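Local coordinates for lipoprotein (Streptococcus pneumoniae, PDB 3CX3) that binds zinc and, as a lipoprotein homologous with the binding components of ABC transporters, probably delivers it for uptake by the pneumococcus, at residues K12-F17 with R35-S40; A54-A59 with G74-N79; Y64-L69 with V87-E92; K178-Q183 with F194-L199. One frame throughout, in Å; residues are numbered along the deposited sequence.

Interaction 1: residues K12-F17 with R35-S40; sequences KIVTSF and RMIQSS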
loop_
_atom_site.group_PDB
_atom_site.type_symbol
_atom_site.label_atom_id
_atom_site.label_comp_id
_atom_site.label_asym_id
_atom_site.label_seq_id
_atom_site.Cartn_x
_atom_site.Cartn_y
_atom_site.Cartn_z
ATOM N N LYS A 12 -14.913 -11.610 -13.702
ATOM C CA LYS A 12 -14.912 -11.734 -12.243
ATOM C C LYS A 12 -13.458 -11.686 -11.749
ATOM O O LYS A 12 -12.625 -12.523 -12.143
ATOM C CB LYS A 12 -15.608 -13.026 -11.803
ATOM C CG LYS A 12 -16.019 -13.052 -10.323
ATOM C CD LYS A 12 -16.667 -14.385 -9.906
ATOM C CE LYS A 12 -18.185 -14.339 -10.076
ATOM N NZ LYS A 12 -18.933 -15.082 -8.992
ATOM N N ILE A 13 -13.164 -10.694 -10.904
ATOM C CA ILE A 13 -11.785 -10.391 -10.492
ATOM C C ILE A 13 -11.666 -10.280 -8.970
ATOM O O ILE A 13 -12.321 -9.458 -8.339
ATOM C CB ILE A 13 -11.226 -9.102 -11.197
ATOM C CG1 ILE A 13 -10.897 -9.378 -12.667
ATOM C CG2 ILE A 13 -10.018 -8.566 -10.488
ATOM C CD1 ILE A 13 -10.683 -8.118 -13.498
ATOM N N VAL A 14 -10.830 -11.144 -8.396
ATOM C CA VAL A 14 -10.534 -11.095 -6.980
ATOM C C VAL A 14 -9.174 -10.427 -6.765
ATOM O O VAL A 14 -8.263 -10.475 -7.607
ATOM C CB VAL A 14 -10.683 -12.480 -6.292
ATOM C CG1 VAL A 14 -10.319 -12.405 -4.816
ATOM C CG2 VAL A 14 -12.117 -12.969 -6.408
ATOM N N THR A 15 -9.056 -9.810 -5.603
ATOM C CA THR A 15 -8.071 -8.790 -5.348
ATOM C C THR A 15 -7.636 -8.907 -3.904
ATOM O O THR A 15 -8.459 -9.206 -3.044
ATOM C CB THR A 15 -8.722 -7.469 -5.691
ATOM O OG1 THR A 15 -8.246 -7.050 -6.987
ATOM C CG2 THR A 15 -8.501 -6.439 -4.638
ATOM N N SER A 16 -6.350 -8.719 -3.631
ATOM C CA SER A 16 -5.833 -9.077 -2.308
ATOM C C SER A 16 -6.267 -8.094 -1.245
ATOM O O SER A 16 -7.011 -8.467 -0.318
ATOM C CB SER A 16 -4.327 -9.329 -2.296
ATOM O OG SER A 16 -3.597 -8.252 -2.827
ATOM N N PHE A 17 -5.838 -6.841 -1.404
ATOM C CA PHE A 17 -6.154 -5.775 -0.458
ATOM C C PHE A 17 -6.320 -4.438 -1.199
ATOM O O PHE A 17 -6.306 -4.441 -2.428
ATOM C CB PHE A 17 -5.162 -5.768 0.723
ATOM C CG PHE A 17 -3.863 -5.062 0.458
ATOM C CD1 PHE A 17 -2.994 -5.485 -0.568
ATOM C CD2 PHE A 17 -3.471 -4.015 1.278
ATOM C CE1 PHE A 17 -1.766 -4.832 -0.798
ATOM C CE2 PHE A 17 -2.273 -3.357 1.062
ATOM C CZ PHE A 17 -1.397 -3.783 0.012
ATOM N N ARG A 35 -13.973 -7.509 -7.194
ATOM C CA ARG A 35 -14.185 -7.638 -5.756
ATOM C C ARG A 35 -12.877 -7.939 -5.009
ATOM O O ARG A 35 -11.882 -8.360 -5.607
ATOM C CB ARG A 35 -15.262 -8.689 -5.453
ATOM C CG ARG A 35 -15.492 -9.689 -6.572
ATOM C CD ARG A 35 -16.291 -10.870 -6.082
ATOM N NE ARG A 35 -17.724 -10.606 -6.119
ATOM C CZ ARG A 35 -18.574 -11.246 -6.917
ATOM N NH1 ARG A 35 -18.127 -12.195 -7.733
ATOM N NH2 ARG A 35 -19.871 -10.943 -6.894
HETATM N N MSE A 36 -12.895 -7.713 -3.697
HETATM C CA MSE A 36 -11.686 -7.758 -2.879
HETATM C C MSE A 36 -11.771 -8.926 -1.888
HETATM O O MSE A 36 -12.857 -9.190 -1.388
HETATM C CB MSE A 36 -11.566 -6.426 -2.148
HETATM C CG MSE A 36 -10.275 -6.219 -1.394
HETATM SE SE MSE A 36 -10.396 -4.594 -0.341
HETATM C CE MSE A 36 -9.480 -5.244 1.258
ATOM N N ILE A 37 -10.653 -9.618 -1.608
ATOM C CA ILE A 37 -10.667 -10.822 -0.737
ATOM C C ILE A 37 -11.320 -10.538 0.613
ATOM O O ILE A 37 -11.747 -11.472 1.319
ATOM C CB ILE A 37 -9.277 -11.509 -0.564
ATOM C CG1 ILE A 37 -8.973 -12.405 -1.752
ATOM C CG2 ILE A 37 -9.249 -12.409 0.644
ATOM C CD1 ILE A 37 -7.607 -13.067 -1.691
ATOM N N GLN A 38 -11.393 -9.251 0.959
ATOM C CA GLN A 38 -12.341 -8.753 1.961
ATOM C C GLN A 38 -12.838 -9.830 2.935
ATOM O O GLN A 38 -14.049 -10.016 3.140
ATOM C CB GLN A 38 -13.535 -8.030 1.286
ATOM C CG GLN A 38 -14.344 -8.879 0.270
ATOM C CD GLN A 38 -15.595 -8.186 -0.265
ATOM O OE1 GLN A 38 -15.547 -7.477 -1.279
ATOM N NE2 GLN A 38 -16.725 -8.399 0.414
ATOM N N SER A 39 -11.892 -10.564 3.509
ATOM C CA SER A 39 -12.186 -11.364 4.687
ATOM C C SER A 39 -12.001 -10.376 5.848
ATOM O O SER A 39 -12.809 -10.354 6.793
ATOM C CB SER A 39 -11.239 -12.575 4.783
ATOM O OG SER A 39 -11.745 -13.589 5.640
ATOM N N SER A 40 -10.960 -9.539 5.715
ATOM C CA SER A 40 -10.557 -8.497 6.684
ATOM C C SER A 40 -9.667 -9.045 7.800
ATOM O O SER A 40 -9.871 -10.170 8.270
ATOM C CB SER A 40 -11.762 -7.729 7.256
ATOM O OG SER A 40 -11.361 -6.503 7.841
#

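Interaction 2: residues A54-A59 with G74-N79; sequences AAIYDA and GSLDPN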
loop_
_atom_site.group_PDB
_atom_site.type_symbol
_atom_site.label_atom_id
_atom_site.label_comp_id
_atom_site.label_asym_id
_atom_site.label_seq_id
_atom_site.Cartn_x
_atom_site.Cartn_y
_atom_site.Cartn_z
ATOM N N ALA A 54 -10.888 -20.955 -2.367
ATOM C CA ALA A 54 -11.846 -21.478 -3.332
ATOM C C ALA A 54 -12.477 -20.352 -4.161
ATOM O O ALA A 54 -12.729 -20.530 -5.355
ATOM C CB ALA A 54 -12.907 -22.309 -2.641
ATOM N N ALA A 55 -12.715 -19.204 -3.522
ATOM C CA ALA A 55 -13.180 -18.000 -4.200
ATOM C C ALA A 55 -12.167 -17.472 -5.222
ATOM O O ALA A 55 -12.572 -16.908 -6.238
ATOM C CB ALA A 55 -13.523 -16.920 -3.188
ATOM N N ILE A 56 -10.867 -17.628 -4.939
ATOM C CA ILE A 56 -9.819 -17.305 -5.919
ATOM C C ILE A 56 -9.924 -18.257 -7.102
ATOM O O ILE A 56 -10.133 -17.825 -8.234
ATOM C CB ILE A 56 -8.393 -17.380 -5.334
ATOM C CG1 ILE A 56 -8.097 -16.177 -4.455
ATOM C CG2 ILE A 56 -7.349 -17.417 -6.443
ATOM C CD1 ILE A 56 -7.013 -16.443 -3.441
ATOM N N TYR A 57 -9.801 -19.554 -6.823
ATOM C CA TYR A 57 -9.902 -20.576 -7.854
ATOM C C TYR A 57 -11.194 -20.474 -8.662
ATOM O O TYR A 57 -11.253 -20.926 -9.786
ATOM C CB TYR A 57 -9.728 -21.986 -7.248
ATOM C CG TYR A 57 -8.312 -22.313 -6.807
ATOM C CD1 TYR A 57 -7.214 -22.035 -7.624
ATOM C CD2 TYR A 57 -8.071 -22.916 -5.576
ATOM C CE1 TYR A 57 -5.918 -22.329 -7.222
ATOM C CE2 TYR A 57 -6.749 -23.234 -5.157
ATOM C CZ TYR A 57 -5.681 -22.938 -5.981
ATOM O OH TYR A 57 -4.386 -23.238 -5.571
ATOM N N ASP A 58 -12.206 -19.839 -8.084
ATOM C CA ASP A 58 -13.510 -19.623 -8.718
ATOM C C ASP A 58 -13.568 -18.389 -9.645
ATOM O O ASP A 58 -14.337 -18.365 -10.611
ATOM C CB ASP A 58 -14.566 -19.496 -7.614
ATOM C CG ASP A 58 -15.969 -19.320 -8.147
ATOM O OD1 ASP A 58 -16.802 -18.760 -7.386
ATOM O OD2 ASP A 58 -16.250 -19.739 -9.299
ATOM N N ALA A 59 -12.775 -17.364 -9.332
ATOM C CA ALA A 59 -12.711 -16.138 -10.132
ATOM C C ALA A 59 -12.149 -16.416 -11.524
ATOM O O ALA A 59 -11.649 -17.519 -11.778
ATOM C CB ALA A 59 -11.847 -15.095 -9.415
ATOM N N GLY A 74 2.041 -17.296 -4.624
ATOM C CA GLY A 74 2.935 -18.311 -5.104
ATOM C C GLY A 74 2.420 -19.469 -4.283
ATOM O O GLY A 74 2.090 -19.306 -3.100
ATOM N N SER A 75 2.292 -20.625 -4.913
ATOM C CA SER A 75 1.759 -21.791 -4.232
ATOM C C SER A 75 0.247 -21.975 -4.382
ATOM O O SER A 75 -0.275 -23.046 -4.060
ATOM C CB SER A 75 2.208 -21.826 -2.771
ATOM O OG SER A 75 3.562 -22.259 -2.713
ATOM N N LEU A 76 -0.443 -20.937 -4.851
ATOM C CA LEU A 76 -1.762 -21.112 -5.440
ATOM C C LEU A 76 -1.534 -21.946 -6.689
ATOM O O LEU A 76 -0.671 -21.616 -7.503
ATOM C CB LEU A 76 -2.382 -19.765 -5.815
ATOM C CG LEU A 76 -3.533 -19.149 -5.015
ATOM C CD1 LEU A 76 -3.349 -19.250 -3.508
ATOM C CD2 LEU A 76 -3.702 -17.702 -5.437
ATOM N N ASP A 77 -2.279 -23.038 -6.832
ATOM C CA ASP A 77 -2.049 -23.962 -7.945
ATOM C C ASP A 77 -3.324 -24.228 -8.735
ATOM O O ASP A 77 -3.990 -25.237 -8.519
ATOM C CB ASP A 77 -1.399 -25.262 -7.455
ATOM C CG ASP A 77 -0.582 -25.963 -8.539
ATOM O OD1 ASP A 77 -0.510 -25.461 -9.692
ATOM O OD2 ASP A 77 -0.006 -27.033 -8.233
ATOM N N PRO A 78 -3.660 -23.311 -9.664
ATOM C CA PRO A 78 -4.904 -23.401 -10.420
ATOM C C PRO A 78 -4.923 -24.634 -11.312
ATOM O O PRO A 78 -5.966 -25.267 -11.476
ATOM C CB PRO A 78 -4.897 -22.119 -11.265
ATOM C CG PRO A 78 -3.918 -21.214 -10.599
ATOM C CD PRO A 78 -2.879 -22.123 -10.059
ATOM N N ASN A 79 -3.762 -24.971 -11.863
ATOM C CA ASN A 79 -3.636 -26.070 -12.805
ATOM C C ASN A 79 -3.174 -27.303 -12.047
ATOM O O ASN A 79 -2.006 -27.684 -12.090
ATOM C CB ASN A 79 -2.683 -25.673 -13.939
ATOM C CG ASN A 79 -3.098 -24.359 -14.621
ATOM O OD1 ASN A 79 -2.340 -23.375 -14.630
ATOM N ND2 ASN A 79 -4.315 -24.338 -15.180
#

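Interaction 3: residues Y64-L69 with V87-E92; sequences YHSHTL and VLEASE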
loop_
_atom_site.group_PDB
_atom_site.type_symbol
_atom_site.label_atom_id
_atom_site.label_comp_id
_atom_site.label_asym_id
_atom_site.label_seq_id
_atom_site.Cartn_x
_atom_site.Cartn_y
_atom_site.Cartn_z
ATOM N N TYR A 64 -2.761 -9.851 -6.933
ATOM C CA TYR A 64 -2.121 -9.463 -5.685
ATOM C C TYR A 64 -0.982 -8.462 -5.923
ATOM O O TYR A 64 -0.686 -8.120 -7.075
ATOM C CB TYR A 64 -1.719 -10.699 -4.826
ATOM C CG TYR A 64 -0.559 -11.481 -5.360
ATOM C CD1 TYR A 64 -0.711 -12.351 -6.423
ATOM C CD2 TYR A 64 0.707 -11.334 -4.804
ATOM C CE1 TYR A 64 0.373 -13.060 -6.914
ATOM C CE2 TYR A 64 1.793 -12.037 -5.292
ATOM C CZ TYR A 64 1.615 -12.893 -6.353
ATOM O OH TYR A 64 2.699 -13.598 -6.839
ATOM N N HIS A 65 -0.375 -7.955 -4.845
ATOM C CA HIS A 65 0.686 -6.942 -4.951
ATOM C C HIS A 65 2.014 -7.571 -5.339
ATOM O O HIS A 65 2.554 -7.237 -6.392
ATOM C CB HIS A 65 0.790 -6.114 -3.660
ATOM C CG HIS A 65 1.958 -5.166 -3.600
ATOM N ND1 HIS A 65 2.078 -4.060 -4.419
ATOM C CD2 HIS A 65 3.028 -5.124 -2.764
ATOM C CE1 HIS A 65 3.195 -3.407 -4.125
ATOM N NE2 HIS A 65 3.778 -4.021 -3.110
ATOM N N SER A 66 2.519 -8.493 -4.507
ATOM C CA SER A 66 3.922 -8.935 -4.592
ATOM C C SER A 66 4.206 -10.213 -3.833
ATOM O O SER A 66 3.597 -10.477 -2.801
ATOM C CB SER A 66 4.830 -7.844 -4.027
ATOM O OG SER A 66 6.163 -8.278 -3.920
ATOM N N HIS A 67 5.178 -10.989 -4.306
ATOM C CA HIS A 67 5.519 -12.249 -3.663
ATOM C C HIS A 67 6.083 -12.009 -2.263
ATOM O O HIS A 67 5.964 -12.864 -1.392
ATOM C CB HIS A 67 6.481 -13.082 -4.537
ATOM C CG HIS A 67 7.755 -12.375 -4.895
ATOM N ND1 HIS A 67 7.911 -11.667 -6.068
ATOM C CD2 HIS A 67 8.942 -12.285 -4.241
ATOM C CE1 HIS A 67 9.129 -11.149 -6.110
ATOM N NE2 HIS A 67 9.772 -11.506 -5.013
ATOM N N THR A 68 6.680 -10.831 -2.068
ATOM C CA THR A 68 7.225 -10.361 -0.793
ATOM C C THR A 68 6.180 -9.848 0.243
ATOM O O THR A 68 6.558 -9.439 1.370
ATOM C CB THR A 68 8.229 -9.225 -1.050
ATOM O OG1 THR A 68 7.530 -8.055 -1.478
ATOM C CG2 THR A 68 9.188 -9.608 -2.127
ATOM N N LEU A 69 4.893 -9.859 -0.126
ATOM C CA LEU A 69 3.829 -9.408 0.768
ATOM C C LEU A 69 2.809 -10.544 0.968
ATOM O O LEU A 69 2.795 -11.237 1.996
ATOM C CB LEU A 69 3.132 -8.171 0.183
ATOM C CG LEU A 69 2.701 -6.971 1.057
ATOM C CD1 LEU A 69 1.358 -6.354 0.540
ATOM C CD2 LEU A 69 2.669 -7.275 2.587
ATOM N N VAL A 87 -3.367 -15.569 -12.448
ATOM C CA VAL A 87 -2.839 -15.038 -11.210
ATOM C C VAL A 87 -1.841 -13.972 -11.613
ATOM O O VAL A 87 -0.910 -14.239 -12.377
ATOM C CB VAL A 87 -2.169 -16.132 -10.314
ATOM C CG1 VAL A 87 -1.955 -15.625 -8.890
ATOM C CG2 VAL A 87 -3.004 -17.388 -10.271
ATOM N N LEU A 88 -2.050 -12.756 -11.116
ATOM C CA LEU A 88 -1.271 -11.592 -11.557
ATOM C C LEU A 88 -0.572 -10.858 -10.406
ATOM O O LEU A 88 -1.227 -10.321 -9.510
ATOM C CB LEU A 88 -2.161 -10.631 -12.386
ATOM C CG LEU A 88 -2.778 -11.288 -13.642
ATOM C CD1 LEU A 88 -3.712 -10.366 -14.380
ATOM C CD2 LEU A 88 -1.698 -11.793 -14.605
ATOM N N GLU A 89 0.763 -10.844 -10.443
ATOM C CA GLU A 89 1.576 -10.109 -9.449
ATOM C C GLU A 89 1.780 -8.713 -10.021
ATOM O O GLU A 89 2.492 -8.547 -11.009
ATOM C CB GLU A 89 2.903 -10.823 -9.158
ATOM C CG GLU A 89 3.645 -10.316 -7.901
ATOM C CD GLU A 89 5.170 -10.647 -7.854
ATOM O OE1 GLU A 89 5.718 -10.894 -6.772
ATOM O OE2 GLU A 89 5.847 -10.667 -8.888
ATOM N N ALA A 90 1.145 -7.724 -9.397
ATOM C CA ALA A 90 0.998 -6.391 -9.969
ATOM C C ALA A 90 2.262 -5.579 -9.910
ATOM O O ALA A 90 2.419 -4.623 -10.669
ATOM C CB ALA A 90 -0.162 -5.647 -9.314
ATOM N N SER A 91 3.180 -5.957 -9.018
ATOM C CA SER A 91 4.459 -5.275 -8.916
ATOM C C SER A 91 5.563 -6.059 -9.583
ATOM O O SER A 91 6.741 -5.774 -9.367
ATOM C CB SER A 91 4.835 -5.024 -7.452
ATOM O OG SER A 91 5.057 -6.244 -6.751
ATOM N N GLU A 92 5.197 -7.055 -10.382
ATOM C CA GLU A 92 6.196 -7.960 -10.923
ATOM C C GLU A 92 7.189 -7.211 -11.800
ATOM O O GLU A 92 6.809 -6.449 -12.684
ATOM C CB GLU A 92 5.528 -9.071 -11.694
ATOM C CG GLU A 92 6.437 -10.246 -11.995
ATOM C CD GLU A 92 5.850 -11.112 -13.078
ATOM O OE1 GLU A 92 6.228 -12.297 -13.170
ATOM O OE2 GLU A 92 4.996 -10.596 -13.829
HETATM O O HOH W 1 7.418 -7.559 -6.343
#

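Interaction 4: residues K178-Q183 with F194-L199; sequences KTFVTQ and FGLNQL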
loop_
_atom_site.group_PDB
_atom_site.type_symbol
_atom_site.label_atom_id
_atom_site.label_comp_id
_atom_site.label_asym_id
_atom_site.label_seq_id
_atom_site.Cartn_x
_atom_site.Cartn_y
_atom_site.Cartn_z
ATOM N N LYS A 178 12.388 17.628 7.761
ATOM C CA LYS A 178 12.647 16.168 7.517
ATOM C C LYS A 178 11.881 14.991 8.186
ATOM O O LYS A 178 11.037 14.352 7.559
ATOM C CB LYS A 178 14.154 15.893 7.680
ATOM C CG LYS A 178 14.711 16.382 9.024
ATOM C CD LYS A 178 15.801 15.492 9.584
ATOM C CE LYS A 178 16.324 16.067 10.902
ATOM N NZ LYS A 178 15.332 15.983 12.020
ATOM N N THR A 179 12.242 14.682 9.432
ATOM C CA THR A 179 11.905 13.413 10.077
ATOM C C THR A 179 10.443 13.284 10.483
ATOM O O THR A 179 9.811 14.274 10.865
ATOM C CB THR A 179 12.752 13.193 11.346
ATOM O OG1 THR A 179 13.947 13.964 11.276
ATOM C CG2 THR A 179 13.134 11.741 11.479
ATOM N N PHE A 180 9.919 12.055 10.396
ATOM C CA PHE A 180 8.625 11.702 11.006
ATOM C C PHE A 180 8.602 10.280 11.562
ATOM O O PHE A 180 9.396 9.435 11.164
ATOM C CB PHE A 180 7.424 11.986 10.065
ATOM C CG PHE A 180 7.468 11.244 8.755
ATOM C CD1 PHE A 180 8.352 11.633 7.734
ATOM C CD2 PHE A 180 6.621 10.170 8.525
ATOM C CE1 PHE A 180 8.395 10.953 6.508
ATOM C CE2 PHE A 180 6.662 9.480 7.306
ATOM C CZ PHE A 180 7.557 9.890 6.287
ATOM N N VAL A 181 7.696 10.033 12.504
ATOM C CA VAL A 181 7.512 8.682 13.076
ATOM C C VAL A 181 6.084 8.134 12.992
ATOM O O VAL A 181 5.099 8.783 13.399
ATOM C CB VAL A 181 8.189 8.477 14.487
ATOM C CG1 VAL A 181 8.511 9.788 15.145
ATOM C CG2 VAL A 181 7.370 7.584 15.395
ATOM N N THR A 182 6.021 6.921 12.432
ATOM C CA THR A 182 4.779 6.281 12.012
ATOM C C THR A 182 4.619 4.977 12.749
ATOM O O THR A 182 5.591 4.443 13.302
ATOM C CB THR A 182 4.775 5.949 10.498
ATOM O OG1 THR A 182 5.671 4.860 10.251
ATOM C CG2 THR A 182 5.161 7.139 9.652
ATOM N N GLN A 183 3.401 4.443 12.718
ATOM C CA GLN A 183 3.054 3.294 13.531
ATOM C C GLN A 183 3.772 1.998 13.145
ATOM O O GLN A 183 4.275 1.289 14.030
ATOM C CB GLN A 183 1.549 3.095 13.576
ATOM C CG GLN A 183 1.187 2.075 14.599
ATOM C CD GLN A 183 -0.296 1.911 14.754
ATOM O OE1 GLN A 183 -0.985 2.778 15.311
ATOM N NE2 GLN A 183 -0.801 0.783 14.281
ATOM N N PHE A 194 10.779 12.153 -1.256
ATOM C CA PHE A 194 10.573 13.534 -0.865
ATOM C C PHE A 194 11.645 14.136 0.035
ATOM O O PHE A 194 11.442 15.189 0.633
ATOM C CB PHE A 194 9.162 13.690 -0.298
ATOM C CG PHE A 194 8.099 13.542 -1.335
ATOM C CD1 PHE A 194 7.357 12.374 -1.424
ATOM C CD2 PHE A 194 7.861 14.563 -2.252
ATOM C CE1 PHE A 194 6.363 12.230 -2.396
ATOM C CE2 PHE A 194 6.877 14.434 -3.232
ATOM C CZ PHE A 194 6.125 13.262 -3.307
ATOM N N GLY A 195 12.800 13.482 0.100
ATOM C CA GLY A 195 13.924 13.984 0.883
ATOM C C GLY A 195 13.747 13.783 2.372
ATOM O O GLY A 195 14.704 13.894 3.139
ATOM N N LEU A 196 12.511 13.497 2.784
ATOM C CA LEU A 196 12.210 13.163 4.159
ATOM C C LEU A 196 12.901 11.862 4.545
ATOM O O LEU A 196 13.317 11.078 3.680
ATOM C CB LEU A 196 10.704 12.982 4.335
ATOM C CG LEU A 196 9.761 14.030 3.738
ATOM C CD1 LEU A 196 8.348 13.485 3.757
ATOM C CD2 LEU A 196 9.840 15.358 4.493
ATOM N N ASN A 197 13.041 11.654 5.853
ATOM C CA ASN A 197 13.402 10.349 6.384
ATOM C C ASN A 197 12.404 9.959 7.464
ATOM O O ASN A 197 11.964 10.802 8.240
ATOM C CB ASN A 197 14.843 10.313 6.895
ATOM C CG ASN A 197 15.017 11.036 8.195
ATOM O OD1 ASN A 197 14.932 12.261 8.251
ATOM N ND2 ASN A 197 15.276 10.280 9.262
ATOM N N GLN A 198 12.029 8.688 7.480
ATOM C CA GLN A 198 11.058 8.207 8.453
ATOM C C GLN A 198 11.614 7.254 9.484
ATOM O O GLN A 198 12.721 6.744 9.358
ATOM C CB GLN A 198 9.848 7.549 7.760
ATOM C CG GLN A 198 10.183 6.520 6.726
ATOM C CD GLN A 198 10.550 5.191 7.314
ATOM O OE1 GLN A 198 9.790 4.596 8.085
ATOM N NE2 GLN A 198 11.713 4.687 6.923
ATOM N N LEU A 199 10.812 7.027 10.516
ATOM C CA LEU A 199 11.038 5.942 11.458
ATOM C C LEU A 199 9.696 5.293 11.785
ATOM O O LEU A 199 8.698 5.981 12.122
ATOM C CB LEU A 199 11.757 6.427 12.723
ATOM C CG LEU A 199 12.121 5.375 13.773
ATOM C CD1 LEU A 199 13.262 4.454 13.310
ATOM C CD2 LEU A 199 12.502 6.049 15.078
#

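Interaction 1: residues K12-F17 with R35-S40
Two backbone hydrogen bonds join Ile13 and Thr15 to the segment 35-40. Arg35 N donates to Ile13 O over 2.8 Å with an N-H...O angle of 162°, and Ile37 N donates to Thr15 O over 2.7 Å. Between them Val14 CA makes a C-H...O contact with Arg35 O, 3.3 Å away. The chains run in the same direction here, and they are the two strands of a right-handed beta-alpha-beta crossover: strand 12-15 leads into helix 18-28, which returns the chain to strand 33-36 at the border of a four-stranded parallel sheet.

Apolar contacts fall on both faces of this pair. On the face of Val14, CG1 lies anti to the backbone N (chi1 178°) and meets Ile37 CG1 at 3.3 Å, the two side chains crossing at about a right angle; Ile56 of helix 50-58 and Phe62 of the adjoining strand also pack on Ile37. On the other face Thr15 CG2 touches Met36 CG at 3.7 Å. The Met36 residue is a selenomethionine, and its terminal CE reaches Phe17 CA at 3.8 Å, just where helix 18-28 is about to start; Tyr21 and Val24 of that helix cover the same side.

Charged groups meet at the margin. The Lys12 chain, bent at chi3 (-91°), brings CE to the edge of the Arg35 guanidinium, 3.2 Å from NH1. The two cations would repel each other, but Arg35 NH1 also forms a salt bridge with Asp33, which probably offsets part of that cost.

Interaction 2: residues A54-A59 with G74-N79
The Tyr57 ring reaches out from the last turn of helix 50-58 to the loop 74-79, which belongs to the connection between strands 61-64 and 86-89 of the N-terminal parallel sheet. The hydroxyl, at the far end of the ring, is met edge-on: Asp77 N lies in the ring plane and donates to Tyr57 OH with an N-H...O angle of 158°. The modelled separation of 2.5 Å is very short, so the bond is supported by its direction more than by its exact length.

Pro78 approaches the same ring obliquely. Tyr57 CE1 lies 3.5 Å from Pro78 N and 4.1 Å from Pro78 CG, so one ortho carbon of the phenol rests against the start of the pyrrolidine ring while the hydroxyl faces the backbone N of the preceding residue. One helical side chain thereby follows two successive residues of a loop that has no regular structure of its own.

One residue earlier in the helix, Ile56 CG2 and CD1 meet Leu76 CD2, CG2 at 3.8 Å, and the two side chains cross at about a right angle. This holds for one of two modelled Leu76 conformers and is doubtful to that extent. Phe62 of strand 61-64 touches both residues, placing this pair against the sheet. At the root of the tyrosine, Tyr57 O accepts hydrogen bonds from Ser83 OG and Lys84 NZ, farther along the same connection.

Interaction 3: residues Y64-L69 with V87-E92
His65 O is gripped by two groups of Ser91: the hydroxyl OG donates to it over 2.7 Å from above the carbonyl plane, and the backbone N over 3.0 Å from nearly straight ahead of the carbonyl. Both bonds hold the chain where strands 61-64 and 86-89, parallel neighbours in the N-terminal sheet, give way to loops at their C-terminal ends. The last sheet bonds come just before. Tyr64 N donates to Leu88 O and Ala90 N to Tyr64 O, each at 3.0 Å, and a type I turn from Glu89 to Glu92 then carries Ser91 round to His65.

Tyr64 and Glu89 lie on the same face of the sheet. Tyr64 CG sits between the backbone N and the carbonyl carbon (chi1 72°). Glu89 CA stands over one face of the ring, offset toward the rim, 4.3 Å from the centroid and 19° off the normal, a CH-pi contact. Val87 CG1 lies at the ring's edge.

The extended Glu89 side chain carries its carboxylate onward to His67. Its OE1 takes both the backbone N-H and the ring ND1-H of that residue, a His-carboxylate pair whose modelled lengths are very short and best treated as approximate. The His65 ring turns one face to Ser91, with CE1 4.0 Å from Ser91 CB, while its nitrogens bond to Pro119 and Glu131. A water completes the link between the loops, donating to Ser91 OG over 2.7 Å and lying 2.8 Å from Ser66 OG.

Interaction 4: residues K178-Q183 with F194-L199
A chi1 of 59° sets Phe180 CG between its own backbone N and carbonyl carbon, and Gln198, with chi1 50°, places CG in the corresponding way on the next strand. Gln198 CB stands over one face of the phenyl ring, 3.8 Å from the centroid and 21° off the normal, displaced toward the rim. This is a CH-pi contact made by the methylene, with the amide turned steeply to the ring. Leu196 CD1 approaches obliquely, 3.7 Å from Phe180 CE1, and the two side chains cross at about a right angle.

The backbones are in parallel register, Phe180 beside Gln198 and Val181 beside Leu199. Phe180 N donates to Asn197 O at 3.2 Å, Leu199 N to Phe180 O at 2.9 Å, and Thr182 N to Leu199 O at 2.9 Å. Alternation of donor and acceptor between the strands is the evidence for a regular parallel ladder. At its start Thr179 CG2 lies 3.4 Å from Asn197 ND2, and Lys178 NZ donates to Thr179 OG1. At its other end the chain runs on to the zinc ligand His184, whose O is hydrogen-bonded to Thr182 OG1.

The strands belong to a beta-alpha-beta unit in which helix 188-193 makes the crossover and sets Ala191 against Phe180, Leu196 and Gln198. Leu199 points to the other face, onto Ile218 and Phe221 of helix 213-224, while strand 230-232 flanks strand 180-182 and puts Phe231 beside Phe180.

In the fold
From the N terminus, interaction 1 closes the first beta-alpha-beta unit, bringing strand 33-36 back beside strand 12-15 across helix 18-28. Interactions 2 and 3 follow, and their segments alternate along the chain: 54-59 pairs with 74-79, while 64-69, lying between them, pairs with 87-92. This crossing ties helix 50-58 and the long connection after strand 61-64 to the same sheet. The first three contacts touch one another, with Ile37 meeting Ile56, Phe17 meeting Leu69 and Pro78 meeting Val87. Interaction 4 closes a separate beta-alpha-beta unit in the second four-stranded sheet, its centre about 31 Å from that of interaction 1, on the opposite side of the chain's centre.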